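Local coordinates for protein peptidase M3B, oligoendopeptidase F (Enterococcus faecium, PDB 2QR4) that probably acts as a zinc-dependent oligoendopeptidase of family M3, cleaving internal peptide bonds in short peptides, at residues 463-468 with 488-493; 396-401 with 509-514. All blocks are in the same frame, centred on the assembly; numbering follows the deposited sequence.

Contact 1 (463-468 with 488-493); sequences YLSDSY and FEWSRI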
# COMPACT_ATOMS: atom_id res chain seq x y z
N TYR A 463 10.85 10.43 12.17
CA TYR A 463 10.73 11.82 11.77
C TYR A 463 9.29 12.32 11.92
O TYR A 463 9.05 13.45 12.35
CB TYR A 463 11.17 11.98 10.32
CG TYR A 463 11.16 13.41 9.87
CD1 TYR A 463 11.95 14.36 10.51
CD2 TYR A 463 10.36 13.82 8.82
CE1 TYR A 463 11.95 15.68 10.10
CE2 TYR A 463 10.36 15.14 8.40
CZ TYR A 463 11.16 16.07 9.04
OH TYR A 463 11.17 17.39 8.63
N LEU A 464 8.34 11.48 11.56
CA LEU A 464 6.92 11.86 11.65
C LEU A 464 6.55 12.11 13.12
O LEU A 464 5.89 13.10 13.45
CB LEU A 464 6.03 10.76 11.07
CG LEU A 464 5.26 10.87 9.74
CD1 LEU A 464 5.57 12.08 8.90
CD2 LEU A 464 5.41 9.62 8.95
N SER A 465 7.02 11.23 13.99
CA SER A 465 6.67 11.28 15.40
C SER A 465 7.32 12.44 16.13
O SER A 465 6.63 13.17 16.83
CB SER A 465 6.99 9.95 16.06
OG SER A 465 6.38 8.90 15.31
N ASP A 466 8.62 12.63 15.94
CA ASP A 466 9.30 13.81 16.49
C ASP A 466 8.63 15.11 15.99
O ASP A 466 8.48 16.06 16.75
CB ASP A 466 10.80 13.83 16.14
CG ASP A 466 11.57 12.64 16.75
OD1 ASP A 466 12.74 12.41 16.35
OD2 ASP A 466 11.01 11.93 17.62
N SER A 467 8.25 15.13 14.72
CA SER A 467 7.63 16.30 14.14
C SER A 467 6.26 16.52 14.77
O SER A 467 5.93 17.63 15.19
CB SER A 467 7.50 16.13 12.63
OG SER A 467 8.77 16.22 12.03
N TYR A 468 5.48 15.45 14.85
CA TYR A 468 4.15 15.54 15.44
C TYR A 468 4.21 15.91 16.92
O TYR A 468 3.48 16.78 17.39
CB TYR A 468 3.36 14.25 15.26
CG TYR A 468 1.91 14.41 15.60
CD1 TYR A 468 0.99 14.82 14.65
CD2 TYR A 468 1.46 14.17 16.88
CE1 TYR A 468 -0.33 14.98 14.97
CE2 TYR A 468 0.12 14.31 17.21
CZ TYR A 468 -0.76 14.73 16.26
OH TYR A 468 -2.09 14.88 16.60
N PHE A 488 2.74 9.52 18.53
CA PHE A 488 2.31 8.52 17.55
C PHE A 488 0.87 8.72 17.09
O PHE A 488 0.39 8.00 16.21
CB PHE A 488 2.52 7.11 18.10
CG PHE A 488 3.89 6.90 18.70
CD1 PHE A 488 5.04 6.93 17.90
CD2 PHE A 488 4.04 6.70 20.07
CE1 PHE A 488 6.30 6.74 18.44
CE2 PHE A 488 5.32 6.51 20.63
CZ PHE A 488 6.44 6.53 19.81
N GLU A 489 0.20 9.71 17.66
CA GLU A 489 -1.18 9.99 17.25
C GLU A 489 -1.38 10.16 15.73
O GLU A 489 -2.41 9.76 15.21
CB GLU A 489 -1.77 11.19 18.02
CG GLU A 489 -3.23 11.49 17.65
CD GLU A 489 -3.85 12.58 18.51
OE1 GLU A 489 -5.02 12.41 18.93
OE2 GLU A 489 -3.17 13.59 18.76
N TRP A 490 -0.42 10.73 15.00
CA TRP A 490 -0.58 10.92 13.54
C TRP A 490 -1.03 9.64 12.86
O TRP A 490 -1.69 9.69 11.81
CB TRP A 490 0.71 11.41 12.87
CG TRP A 490 1.84 10.49 13.11
CD1 TRP A 490 2.77 10.56 14.12
CD2 TRP A 490 2.16 9.32 12.35
NE1 TRP A 490 3.65 9.50 14.02
CE2 TRP A 490 3.29 8.73 12.95
CE3 TRP A 490 1.59 8.72 11.22
CZ2 TRP A 490 3.87 7.55 12.45
CZ3 TRP A 490 2.17 7.55 10.73
CH2 TRP A 490 3.30 6.98 11.35
N SER A 491 -0.70 8.50 13.46
CA SER A 491 -0.88 7.22 12.80
C SER A 491 -2.29 6.64 12.94
O SER A 491 -2.61 5.64 12.30
CB SER A 491 0.16 6.20 13.30
OG SER A 491 -0.10 5.79 14.63
N ARG A 492 -3.12 7.24 13.78
CA ARG A 492 -4.46 6.69 13.99
C ARG A 492 -5.56 7.57 13.40
O ARG A 492 -6.75 7.23 13.50
CB ARG A 492 -4.71 6.42 15.47
CG ARG A 492 -4.66 7.64 16.35
CD ARG A 492 -4.74 7.28 17.85
NE ARG A 492 -6.12 7.20 18.31
CZ ARG A 492 -6.82 8.24 18.75
NH1 ARG A 492 -8.08 8.07 19.14
NH2 ARG A 492 -6.28 9.46 18.78
N ILE A 493 -5.17 8.65 12.74
CA ILE A 493 -6.12 9.63 12.18
C ILE A 493 -6.49 9.31 10.72
O ILE A 493 -5.70 9.55 9.82
CB ILE A 493 -5.51 11.03 12.26
CG1 ILE A 493 -5.31 11.41 13.74
CG2 ILE A 493 -6.38 12.04 11.55
CD1 ILE A 493 -4.56 12.69 13.92
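The reversal that follows helix 461-476 folds the chain back on that helix, and Trp490, held in a 3-10 turn, carries most of the contact, meeting Leu464, Ser465 and Tyr468. Its indole is gripped at edge and face. At the edge, NE1 donates to Ser465 OG at 3.1 Å along a nearly straight N-H (160°), with the oxygen close to the ring plane; Ser465 OG is also hydrogen-bonded to Ser461 O, one turn back on the helix. Over one face lies Leu464 CB, a CH-pi contact 4.1 Å from the centroid of the five-membered ring, while Ser491 CB covers the opposite face near its rim. The CG of Trp490 stands between its own backbone N and carbonyl carbon (chi1 57°), which swings the indole toward the helix.

Tyr468 forms the second half of the grip. Trp490 turns its edge to the tyrosine face in an offset edge-to-face pair, planes at 61° and centroids 5.9 Å apart. At the tip, Tyr468 OH donates to Glu489 OE2 at 2.7 Å, meeting the carboxylate from above its plane. The other oxygen, Glu489 OE1, bridges to Arg492 NH2 and to Arg438 of helix 418-454, so charge partners and phenol together fix the carboxylate. Phe445 of that helix adds a further edge-to-face ring to Tyr468. The arrangement is a 3-10 turn packed against a helix through a tryptophan, within a largely helical family M3 peptidase fold.

Contact 2 (396-401 with 509-514); sequences AEIAST and FSAASA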
# COMPACT_ATOMS: atom_id res chain seq x y z
N ALA A 396 -23.17 22.62 4.17
CA ALA A 396 -24.35 22.24 4.93
C ALA A 396 -24.08 22.26 6.44
O ALA A 396 -24.99 22.48 7.24
CB ALA A 396 -24.85 20.86 4.50
N GLU A 397 -22.82 22.04 6.80
CA GLU A 397 -22.39 22.06 8.20
C GLU A 397 -22.48 23.46 8.79
O GLU A 397 -22.68 23.63 9.99
CB GLU A 397 -20.96 21.55 8.31
CG GLU A 397 -20.62 20.97 9.67
CD GLU A 397 -21.47 19.77 10.02
OE1 GLU A 397 -22.16 19.24 9.12
OE2 GLU A 397 -21.44 19.34 11.19
N ILE A 398 -22.32 24.46 7.93
CA ILE A 398 -22.41 25.85 8.34
C ILE A 398 -23.80 26.20 8.84
O ILE A 398 -23.94 26.91 9.83
CB ILE A 398 -22.04 26.80 7.18
CG1 ILE A 398 -20.53 26.87 7.02
CG2 ILE A 398 -22.59 28.19 7.43
CD1 ILE A 398 -20.09 27.39 5.67
N ALA A 399 -24.83 25.68 8.17
CA ALA A 399 -26.21 26.01 8.53
C ALA A 399 -26.57 25.43 9.89
O ALA A 399 -27.48 25.90 10.56
CB ALA A 399 -27.18 25.51 7.47
N SER A 400 -25.83 24.40 10.28
CA SER A 400 -26.02 23.73 11.54
C SER A 400 -25.28 24.45 12.65
O SER A 400 -25.86 24.77 13.69
CB SER A 400 -25.50 22.29 11.44
OG SER A 400 -26.43 21.48 10.72
N THR A 401 -24.00 24.70 12.43
CA THR A 401 -23.15 25.38 13.40
C THR A 401 -23.66 26.80 13.66
O THR A 401 -23.61 27.27 14.79
CB THR A 401 -21.69 25.41 12.92
OG1 THR A 401 -21.33 24.10 12.47
CG2 THR A 401 -20.73 25.85 14.02
N PHE A 509 -16.28 26.34 10.57
CA PHE A 509 -16.65 26.76 11.92
C PHE A 509 -16.51 28.27 12.07
O PHE A 509 -17.39 28.94 12.61
CB PHE A 509 -15.76 26.06 12.93
CG PHE A 509 -16.03 26.45 14.36
CD1 PHE A 509 -16.78 25.62 15.19
CD2 PHE A 509 -15.53 27.63 14.88
CE1 PHE A 509 -17.03 25.97 16.51
CE2 PHE A 509 -15.77 27.99 16.20
CZ PHE A 509 -16.52 27.16 17.02
N SER A 510 -15.38 28.80 11.60
CA SER A 510 -15.14 30.23 11.62
C SER A 510 -16.17 30.97 10.79
O SER A 510 -16.69 32.01 11.21
CB SER A 510 -13.72 30.55 11.14
OG SER A 510 -12.78 30.07 12.09
N ALA A 511 -16.50 30.43 9.62
CA ALA A 511 -17.52 31.06 8.78
C ALA A 511 -18.84 31.06 9.52
O ALA A 511 -19.52 32.09 9.61
CB ALA A 511 -17.66 30.35 7.44
N ALA A 512 -19.21 29.92 10.10
CA ALA A 512 -20.45 29.88 10.84
C ALA A 512 -20.43 30.99 11.90
O ALA A 512 -21.41 31.74 12.04
CB ALA A 512 -20.67 28.53 11.45
N SER A 513 -19.32 31.12 12.61
CA SER A 513 -19.20 32.16 13.64
C SER A 513 -19.41 33.58 13.12
O SER A 513 -20.10 34.37 13.75
CB SER A 513 -17.86 32.06 14.38
OG SER A 513 -17.75 33.12 15.31
N ALA A 514 -18.83 33.88 11.96
CA ALA A 514 -19.00 35.18 11.30
C ALA A 514 -20.44 35.43 10.85
O ALA A 514 -20.94 36.56 10.88
CB ALA A 514 -18.07 35.30 10.10
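Thr401 and Ala512 make the closest approach between segments 396-401 and 509-514: their CB atoms lie 3.6 Å apart, and Thr401 CG2 adds a second touch to the same alanine methyl at 3.7 Å. The CG2 branch then reaches past it to the ring of Phe509, 4.1 Å from CD1, the two side chains crossing at about a right angle. One turn back, Ile398 meets the methyl mainly through its carbonyl O, 4.0 Å from Ala512 CB, with CG2 more loosely placed, and its CD1 runs on to Ala511 CB at 4.2 Å. The small alanine at the crossing is consistent with the 8.6 Å between the segment axes, which cross at -49°.

The next shell explains how Thr401 is turned. With CG2 anti to the backbone N (OG1 at chi1 -48°), the methyl faces helix 503-520 and OG1 bends back to donate to Glu397 O at 2.9 Å, from above the carbonyl plane. That carbonyl also accepts Thr401 N, so the hydroxyl finds its partner inside its own helix and leaves an apolar surface at the interface. Phe509 has Phe432 as an edge-to-face neighbour, and Tyr533 of helix 526-536 packs on Ile398.

Farther out, Glu397 touches His369 and Ser400 touches His373, both on helix 361-379, while Ser400 OG bonds to His369 O. The two histidines are spaced as in the HEXXH signature of M3 peptidases, and Glu397 sits where the glutamate ligand of the family would be expected. The contact is thus a helix-helix crossing on the helix that carries the presumed glutamate ligand of the zinc site, in a gluzincin-type fold.

Both contacts are buried, yet they lie on opposite sides of the chain's centre, their own centres 29 Å apart and their nearest atoms about 17 Å apart. Contact 2 lies nearer the chain's centre, though Thr401 and Phe509 are partly exposed; two long helices distant in sequence cross there through alanine, threonine and isoleucine, with a phenylalanine ring at one side, and the threonine hydroxyl turns back into its own helix. Contact 1 is more local, folding a turn onto the helix just before it, and its chemistry is mixed: an indole N-H bonds a serine hydroxyl and a phenol bonds a carboxylate. Its loop leads on to helix 503-520, packed in contact 2 against the helix with the putative glutamate ligand.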